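Local coordinates for protein LST4 (Kluyveromyces lactis, PDB 4ZY8) that is probably involved in extracellular amino acid uptake and required for protein trafficking from the Golgi to the plasma membrane, seen here as its longin domain, at residues Gly9-Leu19 and Ser92-Asp104. Residues are numbered along the deposited sequence; the frame is centred on the assembly and turned at random.
Sequences GGFRLIISQEL and STLRIAISCCVTD
Leu13 and Ile98 lie side by side across the middle of an antiparallel strand pair, 12-17 against 95-103, at the centre of the five-stranded sheet of this longin domain of the DENN family. The first and last strands in sequence are neighbours in the sheet, their axes approaching to 4.6 Å at the closest. Paired backbone hydrogen bonds join Arg12 to Cys101, Ile14 to Ser99 and Ser16 to Ala97. On the face bearing Leu13, Ile15, Ile96, Ile98 and Cys100, Leu13 CD1 rests 4.0 Å from Ile98 CG2, Ile96 CG1 lies 3.8 Å from Gln17 CB, and Phe159 of helix 150-166 packs over Leu13, Ile98 and Cys100. Towards the Gly10 end, Cys100 SG approaches the Phe11 ring obliquely, 5.3 Å from its centroid, while Val102 CG1 fits against Phe11 CB. On the other face the small side chains of Ala97 and Ser99 meet Ile54 of helix 47-55, and a water bridges Ile14 O, Ser16 OG and Ser99 OG. Ser99 OG is also hydrogen-bonded to Thr83 OG1. Arg12, its CG anti to the backbone N (chi1 179°) and its chain fully extended, carries its guanidinium away from strand 95-103 to Asp33 and Ile45 O. Beyond the strand end, Glu18 N bonds Arg95 O, and a salt bridge pairs Arg95 NE with Glu18 OE1 and Arg95 NH2 with Glu18 OE2; a bend at chi3 (-62°) brings the guanidinium across, its edge to the carboxylate. An alanine at Glu18 would remove the carboxylate and is likely to leave the Arg95 guanidinium without this mate and freer to turn. Carboxylate and guanidinium planes are 59° apart; Glu18 OE1 receives Arg95 NE at 3.1 Å from above the carboxylate plane and Arg95 N, also at 3.1 Å, from that same face.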
loop_
_atom_site.group_PDB
_atom_site.type_symbol
_atom_site.label_atom_id
_atom_site.label_comp_id
_atom_site.label_asym_id
_atom_site.label_seq_id
_atom_site.Cartn_x
_atom_site.Cartn_y
_atom_site.Cartn_z
ATOM N N GLY A 9 16.969 1.297 2.054
ATOM C CA GLY A 9 16.679 1.698 3.407
ATOM C C GLY A 9 15.582 0.772 3.819
ATOM O O GLY A 9 15.041 0.121 2.954
ATOM N N GLY A 10 15.267 0.673 5.101
ATOM C CA GLY A 10 14.263 -0.274 5.514
ATOM C C GLY A 10 12.855 0.125 5.174
ATOM O O GLY A 10 12.570 1.282 5.100
ATOM N N PHE A 11 11.985 -0.855 4.996
ATOM C CA PHE A 11 10.579 -0.637 4.701
ATOM C C PHE A 11 9.709 -1.844 5.023
ATOM O O PHE A 11 10.168 -2.950 5.092
ATOM C CB PHE A 11 10.357 -0.201 3.250
ATOM C CG PHE A 11 10.511 -1.290 2.255
ATOM C CD1 PHE A 11 11.735 -1.663 1.831
ATOM C CD2 PHE A 11 9.429 -1.943 1.759
ATOM C CE1 PHE A 11 11.884 -2.663 0.925
ATOM C CE2 PHE A 11 9.566 -2.940 0.845
ATOM C CZ PHE A 11 10.797 -3.313 0.438
ATOM N N ARG A 12 8.431 -1.599 5.204
ATOM C CA ARG A 12 7.477 -2.679 5.333
ATOM C C ARG A 12 6.326 -2.450 4.356
ATOM O O ARG A 12 5.661 -1.411 4.392
ATOM C CB ARG A 12 6.968 -2.772 6.773
ATOM C CG ARG A 12 5.945 -3.869 7.013
ATOM C CD ARG A 12 5.484 -3.893 8.477
ATOM N NE ARG A 12 4.494 -4.948 8.710
ATOM C CZ ARG A 12 3.816 -5.104 9.845
ATOM N NH1 ARG A 12 4.005 -4.267 10.853
ATOM N NH2 ARG A 12 2.939 -6.093 9.968
ATOM N N LEU A 13 6.089 -3.429 3.491
ATOM C CA LEU A 13 5.039 -3.317 2.490
ATOM C C LEU A 13 3.867 -4.217 2.862
ATOM O O LEU A 13 4.032 -5.434 3.017
ATOM C CB LEU A 13 5.581 -3.701 1.102
ATOM C CG LEU A 13 4.580 -3.785 -0.055
ATOM C CD1 LEU A 13 3.986 -2.394 -0.383
ATOM C CD2 LEU A 13 5.195 -4.423 -1.299
ATOM N N ILE A 14 2.695 -3.649 3.019
ATOM C CA ILE A 14 1.496 -4.405 3.232
ATOM C C ILE A 14 0.485 -4.243 2.116
ATOM O O ILE A 14 0.088 -3.168 1.830
ATOM C CB ILE A 14 0.837 -3.979 4.529
ATOM C CG1 ILE A 14 1.820 -4.112 5.650
ATOM C CG2 ILE A 14 -0.349 -4.838 4.836
ATOM C CD1 ILE A 14 2.043 -2.807 6.341
ATOM N N ILE A 15 0.065 -5.334 1.505
ATOM C CA ILE A 15 -1.050 -5.290 0.572
ATOM C C ILE A 15 -2.213 -5.931 1.307
ATOM O O ILE A 15 -2.102 -7.063 1.763
ATOM C CB ILE A 15 -0.740 -6.030 -0.740
ATOM C CG1 ILE A 15 0.485 -5.411 -1.426
ATOM C CG2 ILE A 15 -1.956 -6.018 -1.666
ATOM C CD1 ILE A 15 0.949 -6.200 -2.638
ATOM N N SER A 16 -3.315 -5.200 1.447
ATOM C CA SER A 16 -4.471 -5.725 2.163
ATOM C C SER A 16 -5.750 -5.320 1.467
ATOM O O SER A 16 -5.736 -4.423 0.600
ATOM C CB SER A 16 -4.481 -5.240 3.611
ATOM O OG SER A 16 -4.445 -3.818 3.703
ATOM N N GLN A 17 -6.856 -5.969 1.840
ATOM C CA GLN A 17 -8.166 -5.577 1.310
ATOM C C GLN A 17 -9.370 -5.807 2.247
ATOM O O GLN A 17 -9.296 -6.627 3.163
ATOM C CB GLN A 17 -8.383 -6.300 -0.021
ATOM C CG GLN A 17 -8.522 -7.787 0.082
ATOM C CD GLN A 17 -8.893 -8.423 -1.247
ATOM O OE1 GLN A 17 -8.204 -9.321 -1.727
ATOM N NE2 GLN A 17 -9.999 -7.977 -1.837
ATOM N N GLU A 18 -10.456 -5.057 2.017
ATOM C CA GLU A 18 -11.725 -5.250 2.731
ATOM C C GLU A 18 -12.533 -6.399 2.161
ATOM O O GLU A 18 -12.426 -6.710 0.976
ATOM C CB GLU A 18 -12.594 -3.991 2.688
ATOM C CG GLU A 18 -12.109 -2.807 3.513
ATOM C CD GLU A 18 -13.013 -1.586 3.340
ATOM O OE1 GLU A 18 -13.582 -1.404 2.231
ATOM O OE2 GLU A 18 -13.153 -0.810 4.315
ATOM N N LEU A 19 -13.291 -7.057 3.009
ATOM C CA LEU A 19 -14.246 -8.045 2.579
ATOM C C LEU A 19 -15.543 -7.537 3.109
ATOM O O LEU A 19 -15.561 -6.583 3.839
ATOM C CB LEU A 19 -13.962 -9.377 3.231
ATOM C CG LEU A 19 -12.747 -10.241 2.967
ATOM C CD1 LEU A 19 -11.648 -9.538 2.242
ATOM C CD2 LEU A 19 -12.232 -10.755 4.281
ATOM N N SER A 92 -18.102 -1.467 -7.018
ATOM C CA SER A 92 -17.668 -2.111 -5.786
ATOM C C SER A 92 -17.615 -1.176 -4.588
ATOM O O SER A 92 -17.311 -0.003 -4.725
ATOM C CB SER A 92 -16.289 -2.738 -5.996
ATOM O OG SER A 92 -15.813 -3.313 -4.798
ATOM N N THR A 93 -17.883 -1.723 -3.406
ATOM C CA THR A 93 -17.796 -0.964 -2.166
ATOM C C THR A 93 -16.550 -1.385 -1.370
ATOM O O THR A 93 -16.234 -0.805 -0.330
ATOM C CB THR A 93 -19.059 -1.165 -1.293
ATOM O OG1 THR A 93 -19.161 -2.545 -0.921
ATOM C CG2 THR A 93 -20.307 -0.795 -2.072
ATOM N N LEU A 94 -15.865 -2.410 -1.862
ATOM C CA LEU A 94 -14.700 -2.983 -1.183
ATOM C C LEU A 94 -13.388 -2.324 -1.602
ATOM O O LEU A 94 -13.149 -2.125 -2.788
ATOM C CB LEU A 94 -14.630 -4.491 -1.450
ATOM C CG LEU A 94 -15.812 -5.345 -0.970
ATOM C CD1 LEU A 94 -15.514 -6.812 -1.177
ATOM C CD2 LEU A 94 -16.070 -5.082 0.505
ATOM N N ARG A 95 -12.506 -2.069 -0.643
ATOM C CA ARG A 95 -11.261 -1.371 -0.935
ATOM C C ARG A 95 -10.041 -2.295 -0.879
ATOM O O ARG A 95 -10.015 -3.275 -0.121
ATOM C CB ARG A 95 -11.074 -0.212 0.050
ATOM C CG ARG A 95 -12.071 0.922 -0.134
ATOM C CD ARG A 95 -11.944 1.969 0.952
ATOM N NE ARG A 95 -12.222 1.406 2.264
ATOM C CZ ARG A 95 -12.002 2.041 3.406
ATOM N NH1 ARG A 95 -11.501 3.272 3.389
ATOM N NH2 ARG A 95 -12.292 1.454 4.562
ATOM N N ILE A 96 -9.070 -2.015 -1.745
ATOM C CA ILE A 96 -7.768 -2.652 -1.689
ATOM C C ILE A 96 -6.754 -1.589 -1.305
ATOM O O ILE A 96 -6.818 -0.461 -1.799
ATOM C CB ILE A 96 -7.361 -3.286 -3.022
ATOM C CG1 ILE A 96 -8.289 -4.442 -3.380
ATOM C CG2 ILE A 96 -5.929 -3.780 -2.961
ATOM C CD1 ILE A 96 -7.942 -5.080 -4.718
ATOM N N ALA A 97 -5.807 -1.939 -0.444
ATOM C CA ALA A 97 -4.791 -0.989 -0.041
ATOM C C ALA A 97 -3.375 -1.512 -0.300
ATOM O O ALA A 97 -3.059 -2.698 -0.089
ATOM C CB ALA A 97 -4.946 -0.622 1.423
ATOM N N ILE A 98 -2.542 -0.606 -0.789
ATOM C CA ILE A 98 -1.111 -0.838 -0.896
ATOM C C ILE A 98 -0.450 0.149 0.050
ATOM O O ILE A 98 -0.476 1.359 -0.203
ATOM C CB ILE A 98 -0.600 -0.641 -2.332
ATOM C CG1 ILE A 98 -1.401 -1.525 -3.290
ATOM C CG2 ILE A 98 0.911 -0.916 -2.405
ATOM C CD1 ILE A 98 -1.091 -1.310 -4.707
ATOM N N SER A 99 0.094 -0.350 1.159
ATOM C CA SER A 99 0.621 0.531 2.210
ATOM C C SER A 99 2.090 0.271 2.499
ATOM O O SER A 99 2.539 -0.876 2.534
ATOM C CB SER A 99 -0.166 0.360 3.521
ATOM O OG SER A 99 -1.558 0.547 3.359
ATOM N N CYS A 100 2.823 1.323 2.819
ATOM C CA CYS A 100 4.237 1.167 3.060
ATOM C C CYS A 100 4.693 1.958 4.282
ATOM O O CYS A 100 4.359 3.133 4.419
ATOM C CB CYS A 100 5.027 1.592 1.819
ATOM S SG CYS A 100 6.820 1.259 1.923
ATOM N N CYS A 101 5.432 1.298 5.177
ATOM C CA CYS A 101 6.047 1.973 6.324
ATOM C C CYS A 101 7.508 2.282 6.031
ATOM O O CYS A 101 8.246 1.409 5.590
ATOM C CB CYS A 101 5.973 1.114 7.594
ATOM S SG CYS A 101 4.363 0.418 7.973
ATOM N N VAL A 102 7.924 3.495 6.314
ATOM C CA VAL A 102 9.312 3.886 6.293
ATOM C C VAL A 102 9.618 4.783 7.492
ATOM O O VAL A 102 8.733 5.272 8.133
ATOM C CB VAL A 102 9.691 4.633 4.998
ATOM C CG1 VAL A 102 9.687 3.706 3.814
ATOM C CG2 VAL A 102 8.771 5.805 4.751
ATOM N N THR A 103 10.890 5.002 7.760
ATOM C CA THR A 103 11.332 5.906 8.811
ATOM C C THR A 103 10.809 7.325 8.579
ATOM O O THR A 103 10.810 7.798 7.441
ATOM C CB THR A 103 12.865 5.956 8.859
ATOM O OG1 THR A 103 13.384 4.618 8.923
ATOM C CG2 THR A 103 13.331 6.759 10.056
ATOM N N ASP A 104 10.380 7.981 9.630
ATOM C CA ASP A 104 9.773 9.265 9.473
ATOM C C ASP A 104 10.697 10.330 8.899
ATOM O O ASP A 104 10.247 11.337 8.442
ATOM C CB ASP A 104 9.092 9.722 10.752
ATOM C CG ASP A 104 10.044 9.913 11.885
ATOM O OD1 ASP A 104 11.252 9.887 11.685
ATOM O OD2 ASP A 104 9.579 10.103 12.995
HETATM O O HOH W 1 13.076 3.756 6.050
HETATM O O HOH W 2 -2.203 -2.113 3.078
#